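Local coordinates for ribosomal protein S2-related protein (Deinococcus radiodurans, PDB 2JH3) that binds a [4Fe-4S] cluster and probably acts as a chelatase of the sirohydrochlorin ferrochelatase type, at residues A[424-429]-A[446-451]; A[374-379]-A[439-444]. All blocks are in the same frame, centred on the assembly; numbering follows the deposited sequence.

Interaction 1: residues A[424-429]-A[446-451]; sequences SCLRTR and GGLPCA. With SF4 (iron/sulfur cluster), chain E.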
loop_
_atom_site.group_PDB
_atom_site.type_symbol
_atom_site.label_atom_id
_atom_site.label_comp_id
_atom_site.label_asym_id
_atom_site.label_seq_id
_atom_site.Cartn_x
_atom_site.Cartn_y
_atom_site.Cartn_z
ATOM N N SER A 424 0.488 -3.847 5.262
ATOM C CA SER A 424 -0.315 -3.969 4.058
ATOM C C SER A 424 -1.334 -5.088 4.077
ATOM O O SER A 424 -2.212 -5.162 3.191
ATOM C CB SER A 424 0.620 -4.140 2.853
ATOM O OG SER A 424 1.254 -2.900 2.545
ATOM N N CYS A 425 -1.216 -5.968 5.061
ATOM C CA CYS A 425 -1.931 -7.216 5.106
ATOM C C CYS A 425 -3.166 -7.139 5.999
ATOM O O CYS A 425 -3.125 -6.488 7.052
ATOM C CB CYS A 425 -0.993 -8.296 5.671
ATOM S SG CYS A 425 -1.530 -9.990 5.309
ATOM N N LEU A 426 -4.236 -7.822 5.644
ATOM C CA LEU A 426 -5.392 -8.013 6.576
ATOM C C LEU A 426 -5.137 -8.872 7.826
ATOM O O LEU A 426 -5.846 -8.812 8.861
ATOM C CB LEU A 426 -6.526 -8.644 5.800
ATOM C CG LEU A 426 -7.635 -7.823 5.058
ATOM C CD1 LEU A 426 -7.447 -6.402 4.976
ATOM C CD2 LEU A 426 -8.177 -8.467 3.736
ATOM N N ARG A 427 -4.190 -9.770 7.698
ATOM C CA ARG A 427 -3.975 -10.792 8.709
ATOM C C ARG A 427 -3.255 -10.250 9.931
ATOM O O ARG A 427 -2.643 -9.150 9.889
ATOM C CB ARG A 427 -3.180 -11.951 8.096
ATOM C CG ARG A 427 -3.951 -12.738 7.100
ATOM C CD ARG A 427 -3.106 -13.912 6.643
ATOM N NE ARG A 427 -3.823 -15.043 5.990
ATOM C CZ ARG A 427 -3.690 -15.484 4.749
ATOM N NH1 ARG A 427 -4.278 -16.611 4.391
ATOM N NH2 ARG A 427 -2.861 -14.898 3.894
ATOM N N THR A 428 -3.385 -11.013 11.023
ATOM C CA THR A 428 -2.767 -10.763 12.342
ATOM C C THR A 428 -1.742 -11.893 12.607
ATOM O O THR A 428 -2.099 -13.063 12.632
ATOM C CB THR A 428 -3.853 -10.797 13.481
ATOM O OG1 THR A 428 -4.780 -9.702 13.308
ATOM C CG2 THR A 428 -3.219 -10.600 14.862
ATOM N N ARG A 429 -0.478 -11.492 12.759
ATOM C CA ARG A 429 0.684 -12.428 12.914
ATOM C C ARG A 429 0.729 -13.114 14.241
ATOM O O ARG A 429 1.424 -12.722 15.161
ATOM C CB ARG A 429 1.997 -11.726 12.530
ATOM C CG ARG A 429 2.319 -10.453 13.253
ATOM C CD ARG A 429 3.486 -9.767 12.543
ATOM N NE ARG A 429 3.960 -8.514 13.163
ATOM C CZ ARG A 429 3.410 -7.326 12.936
ATOM N NH1 ARG A 429 3.942 -6.248 13.481
ATOM N NH2 ARG A 429 2.343 -7.185 12.134
ATOM N N GLY A 446 -12.208 -7.723 8.980
ATOM C CA GLY A 446 -10.783 -7.709 9.023
ATOM C C GLY A 446 -10.102 -8.585 10.035
ATOM O O GLY A 446 -8.908 -8.427 10.224
ATOM N N GLY A 447 -10.792 -9.573 10.619
ATOM C CA GLY A 447 -10.145 -10.485 11.571
ATOM C C GLY A 447 -9.733 -11.749 10.890
ATOM O O GLY A 447 -10.550 -12.624 10.707
ATOM N N LEU A 448 -8.467 -11.811 10.445
ATOM C CA LEU A 448 -7.960 -12.983 9.772
ATOM C C LEU A 448 -6.647 -13.392 10.391
ATOM O O LEU A 448 -5.811 -12.560 10.581
ATOM C CB LEU A 448 -7.717 -12.657 8.307
ATOM C CG LEU A 448 -8.843 -12.360 7.320
ATOM C CD1 LEU A 448 -9.484 -11.066 7.541
ATOM C CD2 LEU A 448 -8.266 -12.300 5.964
ATOM N N PRO A 449 -6.486 -14.648 10.739
ATOM C CA PRO A 449 -5.134 -15.038 11.261
ATOM C C PRO A 449 -4.032 -15.302 10.261
ATOM O O PRO A 449 -4.268 -15.767 9.140
ATOM C CB PRO A 449 -5.434 -16.315 12.034
ATOM C CG PRO A 449 -6.675 -16.915 11.355
ATOM C CD PRO A 449 -7.466 -15.766 10.802
ATOM N N CYS A 450 -2.800 -15.019 10.683
ATOM C CA CYS A 450 -1.583 -15.359 9.965
ATOM C C CYS A 450 -0.833 -16.375 10.830
ATOM O O CYS A 450 -0.452 -16.062 11.984
ATOM C CB CYS A 450 -0.665 -14.179 9.673
ATOM S SG CYS A 450 0.834 -14.745 8.821
ATOM N N ALA A 451 -0.664 -17.603 10.289
ATOM C CA ALA A 451 -0.120 -18.691 11.066
ATOM C C ALA A 451 1.386 -18.837 10.847
ATOM O O ALA A 451 2.040 -19.637 11.548
ATOM C CB ALA A 451 -0.863 -20.024 10.701
HETATM FE FE1 SF4 E . 1.409 -13.009 7.488
HETATM FE FE2 SF4 E . 2.694 -12.244 5.222
HETATM FE FE3 SF4 E . 0.349 -11.100 5.934
HETATM FE FE4 SF4 E . 2.615 -10.560 7.365
HETATM S S1 SF4 E . 2.240 -9.997 5.139
HETATM S S2 SF4 E . 0.552 -11.058 8.265
HETATM S S3 SF4 E . 3.679 -12.622 7.301
HETATM S S4 SF4 E . 0.614 -13.284 5.264
HETATM O O HOH W 1 -6.681 -9.592 11.305
HETATM O O HOH W 2 -5.942 -16.323 7.271
#
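Strands 427-429 and 448-450 run parallel, their short axes 4.1 Å apart at closest approach and their directions 39° apart, paired through Thr428 with Pro449 and Arg429 with Cys450. Two backbone hydrogen bonds, both made by Thr428, fix this register. Its N donates to Leu448 O at 2.9 Å, nearly along the C=O axis, while its O accepts from Cys450 N, which stands above the carbonyl plane. A water is hydrogen-bonded to Leu426 O, Gly446 O and Thr428 OG1 and accepts from Leu448 N, bridging two carbonyl oxygens that cannot bond to each other. Leu426 O also accepts from Arg353 of the second subunit.

Arg427 and Leu448 carry much of the side-chain contact, and Leu426 CB packs on Leu448 CD2 at 4.1 Å. Arg427 CB lies 3.7 Å from Cys450 CB, and the chain, extended from CG to NE, runs past Pro449 O. NE makes only a weak, bent bond to that carbonyl (3.3 Å, 123°); a second water, in the guanidinium plane, links the same two atoms more closely, accepting from NE and donating to Pro449 O. NH2 forms a salt bridge with Glu52.

Cys425 and Cys450 both hold SG anti to the backbone N. Cys425 SG binds FE3 at 2.3 Å and accepts a hydrogen bond from Arg427 N, while Cys450 SG binds FE1 at 2.3 Å. The N-H...S bond may stabilise negative charge on the thiolate and cluster; the arginine, paired with Glu52, would probably add less. With Cys422 and Cys454, these thiolates complete the four-cysteine coordination characteristic of a protein-bound [4Fe-4S] cubane.

Interaction 2: residues A[374-379]-A[439-444]; sequences AVIEES and TIFSGV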
loop_
_atom_site.group_PDB
_atom_site.type_symbol
_atom_site.label_atom_id
_atom_site.label_comp_id
_atom_site.label_asym_id
_atom_site.label_seq_id
_atom_site.Cartn_x
_atom_site.Cartn_y
_atom_site.Cartn_z
ATOM N N ALA A 374 -6.893 -20.223 1.916
ATOM C CA ALA A 374 -6.689 -20.673 3.276
ATOM C C ALA A 374 -7.346 -19.852 4.351
ATOM O O ALA A 374 -7.333 -20.261 5.479
ATOM C CB ALA A 374 -5.168 -20.890 3.622
ATOM N N VAL A 375 -7.974 -18.739 3.983
ATOM C CA VAL A 375 -8.562 -17.856 4.937
ATOM C C VAL A 375 -9.750 -18.524 5.653
ATOM O O VAL A 375 -9.931 -18.367 6.833
ATOM C CB VAL A 375 -8.922 -16.497 4.248
ATOM C CG1 VAL A 375 -9.780 -15.661 5.108
ATOM C CG2 VAL A 375 -7.657 -15.721 3.888
ATOM N N ILE A 376 -10.628 -19.197 4.922
ATOM C CA ILE A 376 -11.799 -19.816 5.563
ATOM C C ILE A 376 -11.427 -20.891 6.627
ATOM O O ILE A 376 -11.876 -20.838 7.763
ATOM C CB ILE A 376 -12.776 -20.430 4.469
ATOM C CG1 ILE A 376 -13.537 -19.338 3.681
ATOM C CG2 ILE A 376 -13.689 -21.461 5.102
ATOM C CD1 ILE A 376 -13.938 -18.251 4.347
ATOM N N GLU A 377 -10.520 -21.773 6.245
ATOM C CA GLU A 377 -10.062 -22.881 7.044
ATOM C C GLU A 377 -9.268 -22.405 8.279
ATOM O O GLU A 377 -9.400 -22.945 9.373
ATOM C CB GLU A 377 -9.150 -23.725 6.139
ATOM C CG GLU A 377 -9.864 -24.428 4.936
ATOM C CD GLU A 377 -9.774 -23.696 3.607
ATOM O OE1 GLU A 377 -9.465 -22.517 3.607
ATOM O OE2 GLU A 377 -10.094 -24.301 2.565
ATOM N N GLU A 378 -8.394 -21.436 8.093
ATOM C CA GLU A 378 -7.601 -20.847 9.199
ATOM C C GLU A 378 -8.403 -20.094 10.162
ATOM O O GLU A 378 -8.216 -20.215 11.371
ATOM C CB GLU A 378 -6.503 -19.949 8.645
ATOM C CG GLU A 378 -5.474 -20.761 8.033
ATOM C CD GLU A 378 -4.373 -19.950 7.361
ATOM O OE1 GLU A 378 -4.540 -18.725 7.134
ATOM O OE2 GLU A 378 -3.326 -20.568 6.990
ATOM N N SER A 379 -9.326 -19.274 9.650
ATOM C CA SER A 379 -10.222 -18.530 10.495
ATOM C C SER A 379 -11.110 -19.463 11.357
ATOM O O SER A 379 -11.294 -19.232 12.583
ATOM C CB SER A 379 -11.060 -17.555 9.662
ATOM O OG SER A 379 -10.207 -16.514 9.084
ATOM N N THR A 439 -12.665 -13.410 14.582
ATOM C CA THR A 439 -12.431 -13.529 13.159
ATOM C C THR A 439 -13.648 -13.158 12.341
ATOM O O THR A 439 -14.704 -12.801 12.858
ATOM C CB THR A 439 -12.040 -14.929 12.702
ATOM O OG1 THR A 439 -13.200 -15.752 12.733
ATOM C CG2 THR A 439 -10.923 -15.524 13.533
ATOM N N ILE A 440 -13.501 -13.294 11.002
ATOM C CA ILE A 440 -14.634 -13.203 10.130
ATOM C C ILE A 440 -15.849 -13.944 10.569
ATOM O O ILE A 440 -16.996 -13.452 10.345
ATOM C CB ILE A 440 -14.258 -13.656 8.663
ATOM C CG1 ILE A 440 -13.771 -15.088 8.648
ATOM C CG2 ILE A 440 -13.261 -12.612 8.130
ATOM C CD1 ILE A 440 -13.538 -15.614 7.170
ATOM N N PHE A 441 -15.625 -15.099 11.162
ATOM C CA PHE A 441 -16.758 -15.892 11.681
ATOM C C PHE A 441 -17.473 -15.326 12.914
ATOM O O PHE A 441 -18.648 -15.716 13.194
ATOM C CB PHE A 441 -16.328 -17.321 11.911
ATOM C CG PHE A 441 -16.075 -18.068 10.629
ATOM C CD1 PHE A 441 -17.071 -18.191 9.677
ATOM C CD2 PHE A 441 -14.885 -18.603 10.378
ATOM C CE1 PHE A 441 -16.823 -18.817 8.492
ATOM C CE2 PHE A 441 -14.630 -19.227 9.172
ATOM C CZ PHE A 441 -15.585 -19.337 8.241
ATOM N N SER A 442 -16.834 -14.398 13.624
ATOM C CA SER A 442 -17.497 -13.601 14.660
ATOM C C SER A 442 -18.038 -12.261 14.143
ATOM O O SER A 442 -18.332 -11.368 14.928
ATOM C CB SER A 442 -16.587 -13.292 15.834
ATOM O OG SER A 442 -16.110 -14.519 16.358
ATOM N N GLY A 443 -18.103 -12.082 12.849
ATOM C CA GLY A 443 -18.620 -10.858 12.269
ATOM C C GLY A 443 -17.619 -9.726 12.142
ATOM O O GLY A 443 -18.010 -8.577 11.842
ATOM N N VAL A 444 -16.328 -10.005 12.302
ATOM C CA VAL A 444 -15.290 -8.995 12.100
ATOM C C VAL A 444 -14.612 -9.172 10.727
ATOM O O VAL A 444 -13.759 -10.036 10.582
ATOM C CB VAL A 444 -14.216 -9.023 13.236
ATOM C CG1 VAL A 444 -13.259 -7.848 13.090
ATOM C CG2 VAL A 444 -14.915 -8.874 14.552
#
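A backbone carbonyl set against the rim of an aromatic ring marks this helix-to-loop contact: Ile376 O lies in the plane of the Phe441 ring, 3.5 Å from CE2. The carbonyl carbon of Ser379 also meets that edge, whereas Ile440 CG1 sits over one face, 4.1 Å above the plane and offset toward the rim. Ile440 places CG1 in the crowded position between its backbone N and carbonyl carbon (chi1 60°), which brings CG1 to 3.8 Å from Ser379 CB. Farther out, its CD1 meets Ile376 CD1 at 3.9 Å, the two side chains crossing at about a right angle.

Ser379 meets the loop with CB, and its OG, though it donates to Val375 O at 2.9 Å in the carbonyl plane, also lies 3.9 Å from Ile440 CD1; Val375 O accepts from Ser379 N as well. Thr439 CG2 approaches Ser379 O at 3.8 Å. Thr439 OG1 accepts from Phe441 N at 3.0 Å, forming an ST turn, and is also hydrogen-bonded to Glu383, at the end of helix 375-383. The hydroxyls of Ser379 and Thr439 are therefore engaged within their own segments or by Glu383, and the interface between the segments is made by apolar and ring-edge contacts.

Overall arrangement
The segments occur along the chain in the order 374-379, 424-429, 439-444 and 446-451, so those of interactions 1 and 2 alternate. Their centres are 10 Å apart, on the same side of the chain's centre. Helix 375-383, in the stabilising-domain range, lies against both loop 439-444 and strand 448-450 of the iron-sulfur domain: Ser379 OG is 3.3 Å from Pro449 CD. A probable hydrogen bond from Ile440 N to Gly447 O (3.0 Å) ties the loop to the approach to that strand. Both contacts reach Leu312 of the second subunit, placing what is probably a domain junction at the dimer interface, with interaction 1 at the cluster and the Val375 side chain of interaction 2 about 9 Å from it.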